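Local coordinates for protein succinyl-CoA:3-ketoacid-coenzyme A transferase subunit B (PDB 3CDK) that probably transfers coenzyme A from succinyl-CoA to a 3-oxo acid, giving a 3-oxoacyl-CoA and succinate, at residues Glu147-His152 against Tyr203-Ala208; Val197-Val202 against Phe210-Ser215. All coordinates share one frame; numbering follows the deposited sequence.

Contact 1: Glu147-His152 against Tyr203-Ala208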
ATOM      1  N   GLU B 147      21.562 -12.390  26.705  1.00 48.59           N
ATOM      2  CA  GLU B 147      22.392 -13.012  27.722  1.00 50.92           C
ATOM      3  C   GLU B 147      23.184 -14.112  27.018  1.00 51.11           C
ATOM      4  O   GLU B 147      22.661 -14.818  26.155  1.00 50.04           O
ATOM      5  CB  GLU B 147      21.568 -13.558  28.899  1.00 51.90           C
ATOM      6  CG  GLU B 147      21.981 -12.931  30.235  1.00 56.57           C
ATOM      7  CD  GLU B 147      22.247 -13.936  31.365  1.00 63.16           C
ATOM      8  OE1 GLU B 147      21.273 -14.268  32.087  1.00 63.34           O
ATOM      9  OE2 GLU B 147      23.430 -14.361  31.566  1.00 65.27           O
ATOM     10  N   HIS B 148      24.463 -14.199  27.345  1.00 52.48           N
ATOM     11  CA  HIS B 148      25.385 -15.085  26.659  1.00 54.34           C
ATOM     12  C   HIS B 148      25.073 -16.551  26.959  1.00 55.95           C
ATOM     13  O   HIS B 148      25.204 -17.414  26.085  1.00 56.01           O
ATOM     14  CB  HIS B 148      26.809 -14.750  27.120  1.00 55.30           C
ATOM     15  CG  HIS B 148      27.879 -15.118  26.142  1.00 54.79           C
ATOM     16  ND1 HIS B 148      28.443 -14.202  25.277  1.00 52.60           N
ATOM     17  CD2 HIS B 148      28.513 -16.294  25.915  1.00 55.03           C
ATOM     18  CE1 HIS B 148      29.366 -14.804  24.548  1.00 53.33           C
ATOM     19  NE2 HIS B 148      29.431 -16.074  24.915  1.00 54.74           N
ATOM     20  N   VAL B 149      24.639 -16.798  28.201  1.00 58.28           N
ATOM     21  CA  VAL B 149      24.454 -18.120  28.789  1.00 60.96           C
ATOM     22  C   VAL B 149      23.040 -18.247  29.360  1.00 61.06           C
ATOM     23  O   VAL B 149      22.489 -17.274  29.891  1.00 61.05           O
ATOM     24  CB  VAL B 149      25.514 -18.350  29.897  1.00 62.31           C
ATOM     25  CG1 VAL B 149      25.160 -19.496  30.797  1.00 64.01           C
ATOM     26  CG2 VAL B 149      26.876 -18.612  29.275  1.00 63.57           C
ATOM     27  N   ASN B 150      22.461 -19.443  29.236  1.00 61.96           N
ATOM     28  CA  ASN B 150      21.127 -19.760  29.797  1.00 63.03           C
ATOM     29  C   ASN B 150      21.217 -20.231  31.265  1.00 65.69           C
ATOM     30  O   ASN B 150      22.325 -20.426  31.795  1.00 66.47           O
ATOM     31  CB  ASN B 150      20.392 -20.793  28.921  1.00 61.72           C
ATOM     32  CG  ASN B 150      20.955 -22.226  29.065  1.00 63.05           C
ATOM     33  OD1 ASN B 150      21.763 -22.530  29.955  1.00 62.33           O
ATOM     34  ND2 ASN B 150      20.516 -23.113  28.177  1.00 63.44           N
ATOM     35  N   LYS B 151      20.064 -20.432  31.907  1.00 68.04           N
ATOM     36  CA  LYS B 151      20.012 -20.855  33.332  1.00 71.06           C
ATOM     37  C   LYS B 151      20.873 -22.081  33.589  1.00 73.19           C
ATOM     38  O   LYS B 151      21.674 -22.092  34.528  1.00 74.77           O
ATOM     39  CB  LYS B 151      18.576 -21.140  33.815  1.00 71.03           C
ATOM     40  CG  LYS B 151      17.431 -20.903  32.803  1.00 69.96           C
ATOM     41  CD  LYS B 151      17.515 -19.568  32.053  1.00 67.53           C
ATOM     42  CE  LYS B 151      16.847 -19.713  30.698  1.00 65.52           C
ATOM     43  NZ  LYS B 151      17.293 -18.658  29.763  1.00 65.19           N
ATOM     44  N   HIS B 152      20.723 -23.090  32.728  1.00 73.80           N
ATOM     45  CA  HIS B 152      21.403 -24.389  32.866  1.00 75.34           C
ATOM     46  C   HIS B 152      22.915 -24.326  32.595  1.00 75.40           C
ATOM     47  O   HIS B 152      23.646 -25.305  32.807  1.00 76.68           O
ATOM     48  CB  HIS B 152      20.747 -25.419  31.941  1.00 75.52           C
ATOM     49  CG  HIS B 152      19.255 -25.526  32.101  1.00 77.23           C
ATOM     50  ND1 HIS B 152      18.380 -24.569  31.629  1.00 76.70           N
ATOM     51  CD2 HIS B 152      18.485 -26.489  32.668  1.00 79.53           C
ATOM     52  CE1 HIS B 152      17.139 -24.933  31.902  1.00 77.51           C
ATOM     53  NE2 HIS B 152      17.174 -26.095  32.531  1.00 78.89           N
ATOM     54  N   TYR B 203      35.781 -17.788  24.813  1.00 57.56           N
ATOM     55  CA  TYR B 203      35.949 -19.118  24.210  1.00 59.32           C
ATOM     56  C   TYR B 203      35.187 -20.105  25.053  1.00 58.62           C
ATOM     57  O   TYR B 203      34.217 -20.682  24.588  1.00 57.67           O
ATOM     58  CB  TYR B 203      37.412 -19.590  24.143  1.00 61.24           C
ATOM     59  CG  TYR B 203      38.290 -19.002  23.054  1.00 64.41           C
ATOM     60  CD1 TYR B 203      37.763 -18.548  21.834  1.00 64.68           C
ATOM     61  CD2 TYR B 203      39.692 -18.931  23.236  1.00 70.32           C
ATOM     62  CE1 TYR B 203      38.610 -18.003  20.822  1.00 66.12           C
ATOM     63  CE2 TYR B 203      40.547 -18.406  22.239  1.00 70.79           C
ATOM     64  CZ  TYR B 203      39.989 -17.941  21.044  1.00 69.78           C
ATOM     65  OH  TYR B 203      40.832 -17.435  20.083  1.00 73.32           O
ATOM     66  N   GLU B 204      35.623 -20.280  26.297  1.00 59.63           N
ATOM     67  CA  GLU B 204      34.989 -21.220  27.213  1.00 60.51           C
ATOM     68  C   GLU B 204      33.467 -21.099  27.125  1.00 58.27           C
ATOM     69  O   GLU B 204      32.754 -22.100  27.151  1.00 57.55           O
ATOM     70  CB  GLU B 204      35.467 -21.013  28.650  1.00 61.84           C
ATOM     71  CG  GLU B 204      36.867 -21.602  28.912  1.00 66.89           C
ATOM     72  CD  GLU B 204      37.559 -21.080  30.197  1.00 69.83           C
ATOM     73  OE1 GLU B 204      37.038 -20.143  30.849  1.00 70.02           O
ATOM     74  OE2 GLU B 204      38.640 -21.605  30.546  1.00 70.39           O
ATOM     75  N   LYS B 205      32.970 -19.884  26.978  1.00 55.65           N
ATOM     76  CA  LYS B 205      31.542 -19.701  27.062  1.00 53.98           C
ATOM     77  C   LYS B 205      30.789 -19.661  25.722  1.00 52.03           C
ATOM     78  O   LYS B 205      29.610 -19.341  25.712  1.00 51.01           O
ATOM     79  CB  LYS B 205      31.221 -18.488  27.938  1.00 53.89           C
ATOM     80  CG  LYS B 205      31.393 -18.800  29.416  1.00 56.32           C
ATOM     81  CD  LYS B 205      30.945 -17.673  30.324  1.00 55.75           C
ATOM     82  CE  LYS B 205      31.331 -17.991  31.744  1.00 56.45           C
ATOM     83  NZ  LYS B 205      31.085 -16.814  32.585  1.00 57.60           N
ATOM     84  N   THR B 206      31.454 -20.002  24.614  1.00 51.63           N
ATOM     85  CA  THR B 206      30.864 -19.864  23.277  1.00 50.79           C
ATOM     86  C   THR B 206      30.987 -21.131  22.448  1.00 51.98           C
ATOM     87  O   THR B 206      32.056 -21.731  22.386  1.00 53.29           O
ATOM     88  CB  THR B 206      31.492 -18.709  22.514  1.00 49.73           C
ATOM     89  OG1 THR B 206      31.306 -17.512  23.264  1.00 49.27           O
ATOM     90  CG2 THR B 206      30.850 -18.540  21.165  1.00 48.16           C
ATOM     91  N   GLU B 207      29.886 -21.533  21.819  1.00 51.52           N
ATOM     92  CA  GLU B 207      29.900 -22.730  20.998  1.00 52.58           C
ATOM     93  C   GLU B 207      30.253 -22.374  19.572  1.00 52.31           C
ATOM     94  O   GLU B 207      30.900 -23.154  18.873  1.00 53.74           O
ATOM     95  CB  GLU B 207      28.546 -23.408  21.013  1.00 52.78           C
ATOM     96  CG  GLU B 207      27.924 -23.533  22.390  1.00 55.39           C
ATOM     97  CD  GLU B 207      27.241 -24.886  22.613  1.00 59.11           C
ATOM     98  OE1 GLU B 207      27.862 -25.705  23.353  1.00 59.29           O
ATOM     99  OE2 GLU B 207      26.119 -25.119  22.053  1.00 57.77           O
ATOM    100  N   ALA B 208      29.815 -21.197  19.142  1.00 50.72           N
ATOM    101  CA  ALA B 208      30.204 -20.638  17.857  1.00 50.34           C
ATOM    102  C   ALA B 208      31.726 -20.528  17.657  1.00 51.84           C
ATOM    103  O   ALA B 208      32.485 -20.428  18.618  1.00 52.54           O
ATOM    104  CB  ALA B 208      29.581 -19.283  17.697  1.00 48.98           C
TER
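With CG of His-148 opposite its backbone N (chi1 -155°), the imidazole is swung toward Thr-206, whose OG1 lies anti to the carbonyl carbon (chi1 -58°) and meets the ring at NE2. The two side chains meet at about a right angle. NE2 of His-148 donates to OG1 of Thr-206 over 2.9 Å, and the N-H...O angle of 157° makes a fairly straight bond. The hydroxyl sits almost exactly in the imidazole plane and also bonds the carbonyl of Val-202, while the other ring nitrogen, ND1, is paired with Thr-176. With both nitrogens engaged, the ring's rotation is fixed. At the same edge, CD2 of His-148 lies 3.2 Å from Lys-205 O. The aliphatic part of Lys-205 runs past Val-149, CD of Lys-205 lying 4.3 Å from CG2 of Val-149, before its ammonium reaches a salt bridge with Glu-201. A leucine in place of His-148 would probably leave the hydroxyls of Thr-206 and Thr-176 without their ring partner and the loop less firmly tied to the helix end. A side-chain hydrogen bond thus joins the loop after strand 141-145 to the turn leaving helix 199-204, the helix of a beta-alpha-beta unit in this CoA-transferase fold.

Contact 2: Val197-Val202 against Phe210-Ser215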
ATOM      1  N   VAL B 197      35.483  -9.606  31.685  1.00 71.34           N
ATOM      2  CA  VAL B 197      35.754 -10.729  30.791  1.00 68.76           C
ATOM      3  C   VAL B 197      37.010 -10.641  29.905  1.00 69.28           C
ATOM      4  O   VAL B 197      37.410  -9.561  29.470  1.00 69.53           O
ATOM      5  CB  VAL B 197      34.521 -10.975  29.887  1.00 66.73           C
ATOM      6  CG1 VAL B 197      33.293 -11.170  30.714  1.00 66.11           C
ATOM      7  CG2 VAL B 197      34.287  -9.793  29.024  1.00 66.32           C
ATOM      8  N   THR B 198      37.605 -11.806  29.649  1.00 69.73           N
ATOM      9  CA  THR B 198      38.730 -11.979  28.728  1.00 69.99           C
ATOM     10  C   THR B 198      38.342 -12.848  27.518  1.00 67.77           C
ATOM     11  O   THR B 198      37.208 -13.352  27.428  1.00 66.09           O
ATOM     12  CB  THR B 198      39.905 -12.639  29.418  1.00 71.81           C
ATOM     13  OG1 THR B 198      39.461 -13.831  30.068  1.00 72.60           O
ATOM     14  CG2 THR B 198      40.488 -11.715  30.444  1.00 74.49           C
ATOM     15  N   ILE B 199      39.282 -13.011  26.586  1.00 66.94           N
ATOM     16  CA  ILE B 199      39.052 -13.817  25.388  1.00 65.90           C
ATOM     17  C   ILE B 199      38.842 -15.279  25.797  1.00 66.01           C
ATOM     18  O   ILE B 199      37.949 -15.959  25.284  1.00 64.68           O
ATOM     19  CB  ILE B 199      40.207 -13.674  24.340  1.00 66.50           C
ATOM     20  CG1 ILE B 199      40.362 -12.224  23.858  1.00 66.53           C
ATOM     21  CG2 ILE B 199      39.941 -14.545  23.116  1.00 66.10           C
ATOM     22  CD1 ILE B 199      41.057 -11.251  24.827  1.00 67.77           C
ATOM     23  N   GLU B 200      39.648 -15.748  26.750  1.00 67.86           N
ATOM     24  CA  GLU B 200      39.496 -17.102  27.258  1.00 68.95           C
ATOM     25  C   GLU B 200      38.044 -17.338  27.660  1.00 66.15           C
ATOM     26  O   GLU B 200      37.352 -18.130  27.033  1.00 64.46           O
ATOM     27  CB  GLU B 200      40.453 -17.374  28.411  1.00 71.37           C
ATOM     28  CG  GLU B 200      41.722 -18.091  28.016  1.00 76.63           C
ATOM     29  CD  GLU B 200      42.010 -19.285  28.943  1.00 83.62           C
ATOM     30  OE1 GLU B 200      41.117 -20.180  28.984  1.00 84.25           O
ATOM     31  OE2 GLU B 200      43.094 -19.334  29.623  1.00 84.42           O
ATOM     32  N   GLU B 201      37.578 -16.599  28.659  1.00 64.69           N
ATOM     33  CA  GLU B 201      36.208 -16.728  29.143  1.00 62.41           C
ATOM     34  C   GLU B 201      35.225 -16.862  28.015  1.00 59.85           C
ATOM     35  O   GLU B 201      34.346 -17.714  28.072  1.00 59.73           O
ATOM     36  CB  GLU B 201      35.803 -15.524  29.982  1.00 62.63           C
ATOM     37  CG  GLU B 201      34.423 -15.669  30.589  1.00 60.87           C
ATOM     38  CD  GLU B 201      34.173 -14.712  31.722  1.00 60.71           C
ATOM     39  OE1 GLU B 201      35.144 -14.271  32.370  1.00 65.61           O
ATOM     40  OE2 GLU B 201      32.999 -14.411  31.984  1.00 58.20           O
ATOM     41  N   VAL B 202      35.380 -16.014  26.998  1.00 57.54           N
ATOM     42  CA  VAL B 202      34.478 -15.981  25.849  1.00 54.56           C
ATOM     43  C   VAL B 202      34.574 -17.230  24.966  1.00 54.96           C
ATOM     44  O   VAL B 202      33.571 -17.651  24.416  1.00 53.46           O
ATOM     45  CB  VAL B 202      34.683 -14.717  24.973  1.00 53.79           C
ATOM     46  CG1 VAL B 202      33.676 -14.719  23.813  1.00 52.10           C
ATOM     47  CG2 VAL B 202      34.517 -13.474  25.796  1.00 52.25           C
ATOM     48  N   PHE B 210      34.615 -18.071  16.063  1.00 52.20           N
ATOM     49  CA  PHE B 210      34.831 -16.699  15.733  1.00 51.93           C
ATOM     50  C   PHE B 210      36.300 -16.365  15.567  1.00 53.98           C
ATOM     51  O   PHE B 210      37.159 -16.935  16.230  1.00 55.33           O
ATOM     52  CB  PHE B 210      34.198 -15.802  16.790  1.00 50.39           C
ATOM     53  CG  PHE B 210      34.572 -16.159  18.193  1.00 50.14           C
ATOM     54  CD1 PHE B 210      35.776 -15.695  18.755  1.00 50.46           C
ATOM     55  CD2 PHE B 210      33.721 -16.936  18.973  1.00 48.75           C
ATOM     56  CE1 PHE B 210      36.123 -16.008  20.070  1.00 52.02           C
ATOM     57  CE2 PHE B 210      34.069 -17.263  20.300  1.00 51.16           C
ATOM     58  CZ  PHE B 210      35.272 -16.802  20.848  1.00 51.91           C
ATOM     59  N   ALA B 211      36.572 -15.441  14.655  1.00 54.88           N
ATOM     60  CA  ALA B 211      37.843 -14.745  14.605  1.00 56.33           C
ATOM     61  C   ALA B 211      37.898 -13.767  15.772  1.00 56.90           C
ATOM     62  O   ALA B 211      36.887 -13.186  16.164  1.00 55.91           O
ATOM     63  CB  ALA B 211      37.978 -14.003  13.282  1.00 56.04           C
ATOM     64  N   VAL B 212      39.063 -13.592  16.370  1.00 59.96           N
ATOM     65  CA  VAL B 212      39.164 -12.460  17.274  1.00 61.97           C
ATOM     66  C   VAL B 212      39.774 -11.280  16.540  1.00 63.00           C
ATOM     67  O   VAL B 212      40.786 -11.419  15.864  1.00 63.75           O
ATOM     68  CB  VAL B 212      39.679 -12.787  18.692  1.00 62.27           C
ATOM     69  CG1 VAL B 212      40.125 -14.237  18.800  1.00 62.92           C
ATOM     70  CG2 VAL B 212      40.711 -11.786  19.149  1.00 63.60           C
ATOM     71  N   SER B 213      39.094 -10.140  16.641  1.00 63.31           N
ATOM     72  CA  SER B 213      39.465  -8.936  15.940  1.00 64.74           C
ATOM     73  C   SER B 213      40.907  -8.548  16.171  1.00 69.04           C
ATOM     74  O   SER B 213      41.518  -8.838  17.216  1.00 69.65           O
ATOM     75  CB  SER B 213      38.564  -7.781  16.340  1.00 63.13           C
ATOM     76  OG  SER B 213      38.988  -6.574  15.742  1.00 61.79           O
ATOM     77  N   GLN B 214      41.425  -7.876  15.150  1.00 72.97           N
ATOM     78  CA  GLN B 214      42.752  -7.321  15.143  1.00 77.67           C
ATOM     79  C   GLN B 214      42.989  -6.476  16.414  1.00 78.77           C
ATOM     80  O   GLN B 214      43.946  -6.716  17.162  1.00 80.25           O
ATOM     81  CB  GLN B 214      42.911  -6.522  13.842  1.00 78.62           C
ATOM     82  CG  GLN B 214      44.326  -6.492  13.272  1.00 84.69           C
ATOM     83  CD  GLN B 214      44.975  -7.880  13.083  1.00 90.41           C
ATOM     84  OE1 GLN B 214      45.232  -8.302  11.944  1.00 92.70           O
ATOM     85  NE2 GLN B 214      45.273  -8.569  14.196  1.00 91.31           N
ATOM     86  N   SER B 215      42.099  -5.510  16.656  1.00 78.25           N
ATOM     87  CA  SER B 215      42.040  -4.781  17.921  1.00 78.15           C
ATOM     88  C   SER B 215      40.758  -5.158  18.625  1.00 75.76           C
ATOM     89  O   SER B 215      39.739  -5.410  17.960  1.00 74.98           O
ATOM     90  CB  SER B 215      42.047  -3.277  17.667  1.00 78.97           C
ATOM     91  OG  SER B 215      43.374  -2.809  17.512  1.00 81.80           O
TER
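Val-202 and Phe-210 make the closer of two apolar contacts, CG1 of Val-202 standing 4.0 Å from CZ of Phe-210. The methyl approaches the far end of the ring obliquely. CG1 of Val-202 is anti to the backbone N (chi1 -178°), and Phe-210, with CG between its backbone N and carbonyl carbon (chi1 50°), turns its ring toward the helix. The second apolar pair brings Ile-199 and Val-212 together, CG2 of Ile-199 lying 4.3 Å from CG1 of Val-212. Ile-199 and Val-202 are three residues apart, about one helical turn, while Phe-210 and Val-212 are two apart in an extended chain and fall on the same side; two side chains from each element therefore take part, Ile-199 reaching in from the flank with CG2. This is the packing of helix on strand within a beta-alpha-beta unit, in which helix 199-204 connects strand 187-193 to the parallel strand 211-212. An aromatic neighbour adds to the setting, the ring of Phe-181 meeting that of Phe-210. No hydrogen bond crosses between the two segments. Backbone bonds from Ala-211 to Met-188 and Leu-190 place strand 211-212 beside strand 187-193. Thr-198 occupies the N-cap position, and its O accepts from Val-202 N at 3.3 Å in the first turn. Beyond the strand, OG of Ser-213 donates to the carbonyl O of Ser-215 over 2.6 Å.

In the fold
Contacts 1 and 2 use the same short helix, 199-204, from different directions: one joins its exit to a loop elsewhere in the chain, the other lays its body against the strand that follows. Their centres are about 14 Å apart, and their segments alternate along the chain. The direct join is Tyr-203, from a segment of contact 1, whose CD1 lies 3.2 Å from CZ of Phe-210 in contact 2, the two ring planes at about 20°, while OH of Tyr-203 lies 3.5 Å from CG1 of Val-212. Both contacts lie on the same side of the chain's centre, their own centres about 18 and 22 Å from it respectively, and away from the predicted active-site residue Glu-50.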